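Local coordinates for sensor protein (Vibrio cholerae O1 biovar El Tor, PDB 3MXQ) that probably acts as a sensor histidine kinase that phosphorylates a histidine from ATP, the chain here being its N-terminal PAS sensor region, at residues A[30-35]-A[48-53]; A[118-123]-A[139-144]. One frame throughout, in Å; residues are numbered along the deposited sequence.

Contact 1: residues A[30-35]-A[48-53]; sequences QLSFAL and NEYFES
Leu35 and Asn48 are joined through their backbones: Asn48 N donates to Leu35 O at 2.9 Å with an N-H...O angle of 162°, and the CA atoms of Ala34 and Phe51 approach to 4.5 Å. Asn48 holds the N-cap position of helix 49-53, so this bond ties the start of the helix to Leu35 in strand 34-39. The Asn48 side chain makes no capping bond; it folds back over the strand, where CG lies 3.5 Å from Leu35 CB. Its OD1 is instead hydrogen-bonded to Ser25 of the second subunit, which gives this buried amide oxygen a partner across the subunit boundary.

Tyr50 carries the other end of the contact. Its CG stands anti to the backbone N (chi1 -171°), on the side of residues 32-34. Ser32 CB stands over one ring face, 4.1 Å from the centroid and 18° off the normal, a CH-pi contact displaced toward the rim. Ala34 CA meets the same ring at its edge, in plane. The phenol oxygen is hydrogen-bonded to Arg54 of its own chain and to Glu49 of the second subunit. Phe51 CD1 touches Ala34 CB at 3.6 Å, the methyl meeting the Phe51 ring obliquely; on the Tyr50 side the same CB lies 4.3 Å from Tyr50 CD2.

The contact thus packs a short helix of the PAS fold against the junction where the long helix 13-31 gives way to strand 34-39. Phe33 and Leu35 also touch strand 134-145, Phe51 continues onto Phe71, and Leu24 and Leu22 of the second subunit pack on Phe33 and Leu35.

Contact 2: residues A[118-123]-A[139-144]; sequences MYQNLE and LCVYDV
Tyr119 to Glu123 pair with Val144 to Cys140 as antiparallel strands, their axes 4.5 Å apart at closest and their directions 156° apart. Six backbone hydrogen bonds, two for each hydrogen-bonded pair, set the register; at one end Val144 N donates to Tyr119 O at 2.7 Å, and at the other Cys140 N to Glu123 O at 3.1 Å.

On the face carrying Tyr119, Asn121 and Glu123, Val144 CB sits over one face of the Tyr119 ring, a CH-pi contact 3.9 Å from its centroid and offset toward the rim. The two side chains run side by side, pointing the same way. Val144 CG2 also meets Asn121 ND2 at 3.4 Å. Farther along, Glu123 CB lies in plane at the edge of the Tyr142 ring, while Arg21 of the second subunit forms a salt bridge with Glu123 OE2 and a hydrogen bond with Tyr142 OH.

The other face bears Gln120, Leu122, Val141 and Asp143. Gln120 CG comes alongside Asp143 OD1 at 3.7 Å, but the polar ends have other partners: Gln120 OE1 is hydrogen-bonded to His101, and Asp143 OD2 forms a salt bridge with Arg54. Leu122 CD1 touches Val141 CG2 at 4.0 Å.

This hairpin lies inside the antiparallel PAS sheet: strand 118-128 is flanked also by strand 92-95, strand 134-145 by strand 34-39, and helix 75-88 reaches Leu122 and Leu139.

Overall arrangement
Contacts 1 and 2 have centres about 11 Å apart and meet directly, since strands 34-39 and 134-145 are neighbours in one antiparallel sheet. A probable hydrogen bond from Val141 N to Ala34 O, 2.9 Å, joins them, and Phe33 CB packs on Tyr142 CD1 at 3.7 Å, the two rings inclined by about 20°. Along the chain they follow in series: contact 1 sets a short helix against the sheet, contact 2 pairs the two strands of a hairpin within it. Arg54, just beyond 48-53, bridges them by bonding both Tyr50 and Asp143. Both are within reach of the second subunit; contact 2 also packs on the third, which residues 30-31 meet as well.

Contact 1: residues A[30-35]-A[48-53]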
# COMPACT_ATOMS: atom_id res chain seq x y z
N GLN A 30 -7.98 0.91 6.93
CA GLN A 30 -7.94 2.34 7.16
C GLN A 30 -7.53 3.12 5.93
O GLN A 30 -7.93 4.26 5.77
CB GLN A 30 -7.05 2.68 8.34
CG GLN A 30 -7.74 2.48 9.67
CD GLN A 30 -6.83 2.78 10.84
OE1 GLN A 30 -5.72 2.27 10.93
NE2 GLN A 30 -7.31 3.63 11.76
N LEU A 31 -6.75 2.51 5.05
CA LEU A 31 -6.32 3.18 3.82
C LEU A 31 -7.26 3.02 2.64
O LEU A 31 -7.10 3.70 1.64
CB LEU A 31 -4.92 2.71 3.39
CG LEU A 31 -3.78 3.22 4.25
CD1 LEU A 31 -2.59 2.33 4.04
CD2 LEU A 31 -3.45 4.64 3.90
N SER A 32 -8.24 2.13 2.72
CA SER A 32 -9.06 1.87 1.56
C SER A 32 -10.02 3.02 1.31
O SER A 32 -10.44 3.70 2.23
CB SER A 32 -9.79 0.53 1.68
OG SER A 32 -10.75 0.55 2.72
N PHE A 33 -10.33 3.26 0.04
CA PHE A 33 -11.18 4.38 -0.34
C PHE A 33 -11.89 4.03 -1.62
O PHE A 33 -11.47 3.14 -2.33
CB PHE A 33 -10.35 5.65 -0.56
CG PHE A 33 -9.31 5.54 -1.65
CD1 PHE A 33 -8.15 4.79 -1.46
CD2 PHE A 33 -9.48 6.21 -2.85
CE1 PHE A 33 -7.18 4.70 -2.47
CE2 PHE A 33 -8.51 6.13 -3.86
CZ PHE A 33 -7.36 5.37 -3.67
N ALA A 34 -12.97 4.73 -1.91
CA ALA A 34 -13.70 4.53 -3.14
C ALA A 34 -13.06 5.38 -4.22
O ALA A 34 -12.61 6.49 -3.96
CB ALA A 34 -15.14 4.90 -2.96
N LEU A 35 -13.02 4.84 -5.44
CA LEU A 35 -12.38 5.51 -6.56
C LEU A 35 -13.18 5.32 -7.82
O LEU A 35 -13.58 4.20 -8.14
CB LEU A 35 -10.96 5.01 -6.77
CG LEU A 35 -10.30 5.65 -8.00
CD1 LEU A 35 -8.90 6.21 -7.69
CD2 LEU A 35 -10.28 4.70 -9.20
N ASN A 48 -13.18 1.40 -8.73
CA ASN A 48 -12.78 0.49 -7.63
C ASN A 48 -13.69 -0.67 -7.36
O ASN A 48 -14.91 -0.55 -7.45
CB ASN A 48 -12.85 1.27 -6.32
CG ASN A 48 -11.54 1.67 -5.83
OD1 ASN A 48 -10.52 1.45 -6.48
ND2 ASN A 48 -11.52 2.27 -4.66
N GLU A 49 -13.09 -1.77 -6.92
CA GLU A 49 -13.80 -2.87 -6.27
C GLU A 49 -14.43 -2.33 -4.99
O GLU A 49 -15.57 -2.63 -4.68
CB GLU A 49 -12.83 -4.03 -5.96
CG GLU A 49 -13.49 -5.37 -5.60
CD GLU A 49 -12.50 -6.56 -5.53
OE1 GLU A 49 -11.33 -6.43 -6.00
OE2 GLU A 49 -12.89 -7.63 -4.99
N TYR A 50 -13.67 -1.51 -4.26
CA TYR A 50 -14.14 -0.93 -3.01
C TYR A 50 -15.37 -0.04 -3.20
O TYR A 50 -16.24 -0.01 -2.33
CB TYR A 50 -13.01 -0.16 -2.34
CG TYR A 50 -13.35 0.28 -0.94
CD1 TYR A 50 -13.31 -0.61 0.13
CD2 TYR A 50 -13.72 1.60 -0.68
CE1 TYR A 50 -13.62 -0.21 1.42
CE2 TYR A 50 -14.03 2.03 0.61
CZ TYR A 50 -13.98 1.12 1.66
OH TYR A 50 -14.30 1.53 2.93
N PHE A 51 -15.43 0.67 -4.33
CA PHE A 51 -16.59 1.49 -4.70
C PHE A 51 -17.81 0.60 -4.93
O PHE A 51 -18.86 0.86 -4.35
CB PHE A 51 -16.28 2.30 -5.97
CG PHE A 51 -17.27 3.40 -6.28
CD1 PHE A 51 -16.95 4.73 -6.08
CD2 PHE A 51 -18.51 3.11 -6.83
CE1 PHE A 51 -17.86 5.75 -6.39
CE2 PHE A 51 -19.43 4.13 -7.14
CZ PHE A 51 -19.09 5.44 -6.92
N GLU A 52 -17.65 -0.44 -5.75
CA GLU A 52 -18.74 -1.39 -6.04
C GLU A 52 -19.36 -1.94 -4.78
O GLU A 52 -20.58 -1.93 -4.63
CB GLU A 52 -18.25 -2.59 -6.85
CG GLU A 52 -17.68 -2.28 -8.21
CD GLU A 52 -17.17 -3.53 -8.93
OE1 GLU A 52 -17.95 -4.52 -9.01
OE2 GLU A 52 -16.01 -3.51 -9.42
N SER A 53 -18.51 -2.41 -3.88
CA SER A 53 -18.96 -3.09 -2.68
C SER A 53 -19.84 -2.21 -1.81
O SER A 53 -20.64 -2.71 -1.01
CB SER A 53 -17.76 -3.62 -1.89
OG SER A 53 -16.95 -2.56 -1.41

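Contact 2: residues A[118-123]-A[139-144]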
# COMPACT_ATOMS: atom_id res chain seq x y z
N MSE A 118 -18.65 9.66 12.54
CA MSE A 118 -17.83 9.56 11.34
C MSE A 118 -18.27 10.55 10.26
O MSE A 118 -19.34 11.15 10.37
CB MSE A 118 -17.80 8.12 10.80
CG MSE A 118 -19.10 7.34 10.92
SE MSE A 118 -18.79 5.40 10.72
CE MSE A 118 -19.91 4.75 12.22
N TYR A 119 -17.43 10.75 9.24
CA TYR A 119 -17.75 11.61 8.10
C TYR A 119 -16.87 11.27 6.88
O TYR A 119 -15.85 10.60 7.01
CB TYR A 119 -17.62 13.10 8.48
CG TYR A 119 -16.21 13.60 8.63
CD1 TYR A 119 -15.61 14.36 7.62
CD2 TYR A 119 -15.46 13.32 9.77
CE1 TYR A 119 -14.29 14.82 7.74
CE2 TYR A 119 -14.13 13.78 9.91
CZ TYR A 119 -13.56 14.53 8.89
OH TYR A 119 -12.26 14.99 9.02
N GLN A 120 -17.28 11.74 5.71
CA GLN A 120 -16.59 11.46 4.46
C GLN A 120 -15.89 12.68 3.89
O GLN A 120 -16.37 13.80 4.01
CB GLN A 120 -17.57 10.93 3.42
CG GLN A 120 -18.12 9.56 3.75
CD GLN A 120 -19.02 9.00 2.66
OE1 GLN A 120 -19.50 9.73 1.78
NE2 GLN A 120 -19.25 7.69 2.71
N ASN A 121 -14.74 12.43 3.27
CA ASN A 121 -14.03 13.43 2.48
C ASN A 121 -14.10 13.07 1.00
O ASN A 121 -14.18 11.89 0.63
CB ASN A 121 -12.58 13.55 2.92
CG ASN A 121 -12.42 14.36 4.20
OD1 ASN A 121 -13.09 15.36 4.41
ND2 ASN A 121 -11.49 13.94 5.05
N LEU A 122 -14.07 14.11 0.16
CA LEU A 122 -14.16 13.96 -1.29
C LEU A 122 -13.02 14.69 -1.97
O LEU A 122 -12.74 15.86 -1.66
CB LEU A 122 -15.50 14.50 -1.81
CG LEU A 122 -15.64 14.69 -3.31
CD1 LEU A 122 -15.65 13.37 -4.03
CD2 LEU A 122 -16.92 15.42 -3.60
N GLU A 123 -12.39 14.00 -2.91
CA GLU A 123 -11.28 14.56 -3.68
C GLU A 123 -11.63 14.44 -5.15
O GLU A 123 -11.96 13.37 -5.63
CB GLU A 123 -9.98 13.81 -3.37
CG GLU A 123 -8.74 14.45 -3.96
CD GLU A 123 -7.43 14.05 -3.24
OE1 GLU A 123 -6.65 14.99 -2.89
OE2 GLU A 123 -7.17 12.82 -3.05
N LEU A 139 -12.37 10.63 -9.02
CA LEU A 139 -13.10 10.89 -7.77
C LEU A 139 -12.72 9.85 -6.74
O LEU A 139 -12.70 8.65 -7.02
CB LEU A 139 -14.62 10.84 -7.97
CG LEU A 139 -15.26 11.60 -9.12
CD1 LEU A 139 -16.75 11.40 -9.11
CD2 LEU A 139 -14.95 13.05 -8.97
N CYS A 140 -12.43 10.32 -5.54
CA CYS A 140 -12.03 9.44 -4.47
C CYS A 140 -12.82 9.85 -3.27
O CYS A 140 -12.87 11.03 -2.92
CB CYS A 140 -10.54 9.60 -4.21
SG CYS A 140 -9.48 9.37 -5.68
N VAL A 141 -13.46 8.89 -2.62
CA VAL A 141 -14.23 9.19 -1.42
C VAL A 141 -13.59 8.51 -0.23
O VAL A 141 -13.44 7.29 -0.22
CB VAL A 141 -15.73 8.84 -1.57
CG1 VAL A 141 -16.48 9.10 -0.26
CG2 VAL A 141 -16.34 9.65 -2.71
N TYR A 142 -13.20 9.31 0.76
CA TYR A 142 -12.49 8.83 1.95
C TYR A 142 -13.38 8.88 3.15
O TYR A 142 -14.15 9.80 3.31
CB TYR A 142 -11.28 9.71 2.24
CG TYR A 142 -10.29 9.79 1.12
CD1 TYR A 142 -9.26 8.86 1.01
CD2 TYR A 142 -10.36 10.83 0.19
CE1 TYR A 142 -8.35 8.94 -0.01
CE2 TYR A 142 -9.45 10.92 -0.84
CZ TYR A 142 -8.44 9.97 -0.93
OH TYR A 142 -7.54 10.07 -1.96
N ASP A 143 -13.22 7.89 4.03
CA ASP A 143 -13.98 7.80 5.26
C ASP A 143 -13.14 8.14 6.47
O ASP A 143 -12.08 7.56 6.67
CB ASP A 143 -14.55 6.40 5.41
CG ASP A 143 -15.87 6.24 4.69
OD1 ASP A 143 -16.92 6.43 5.34
OD2 ASP A 143 -15.87 5.98 3.48
N VAL A 144 -13.60 9.10 7.27
CA VAL A 144 -12.94 9.45 8.54
C VAL A 144 -13.85 9.14 9.74
O VAL A 144 -15.07 9.06 9.61
CB VAL A 144 -12.49 10.94 8.57
CG1 VAL A 144 -11.45 11.16 9.65
CG2 VAL A 144 -11.92 11.37 7.25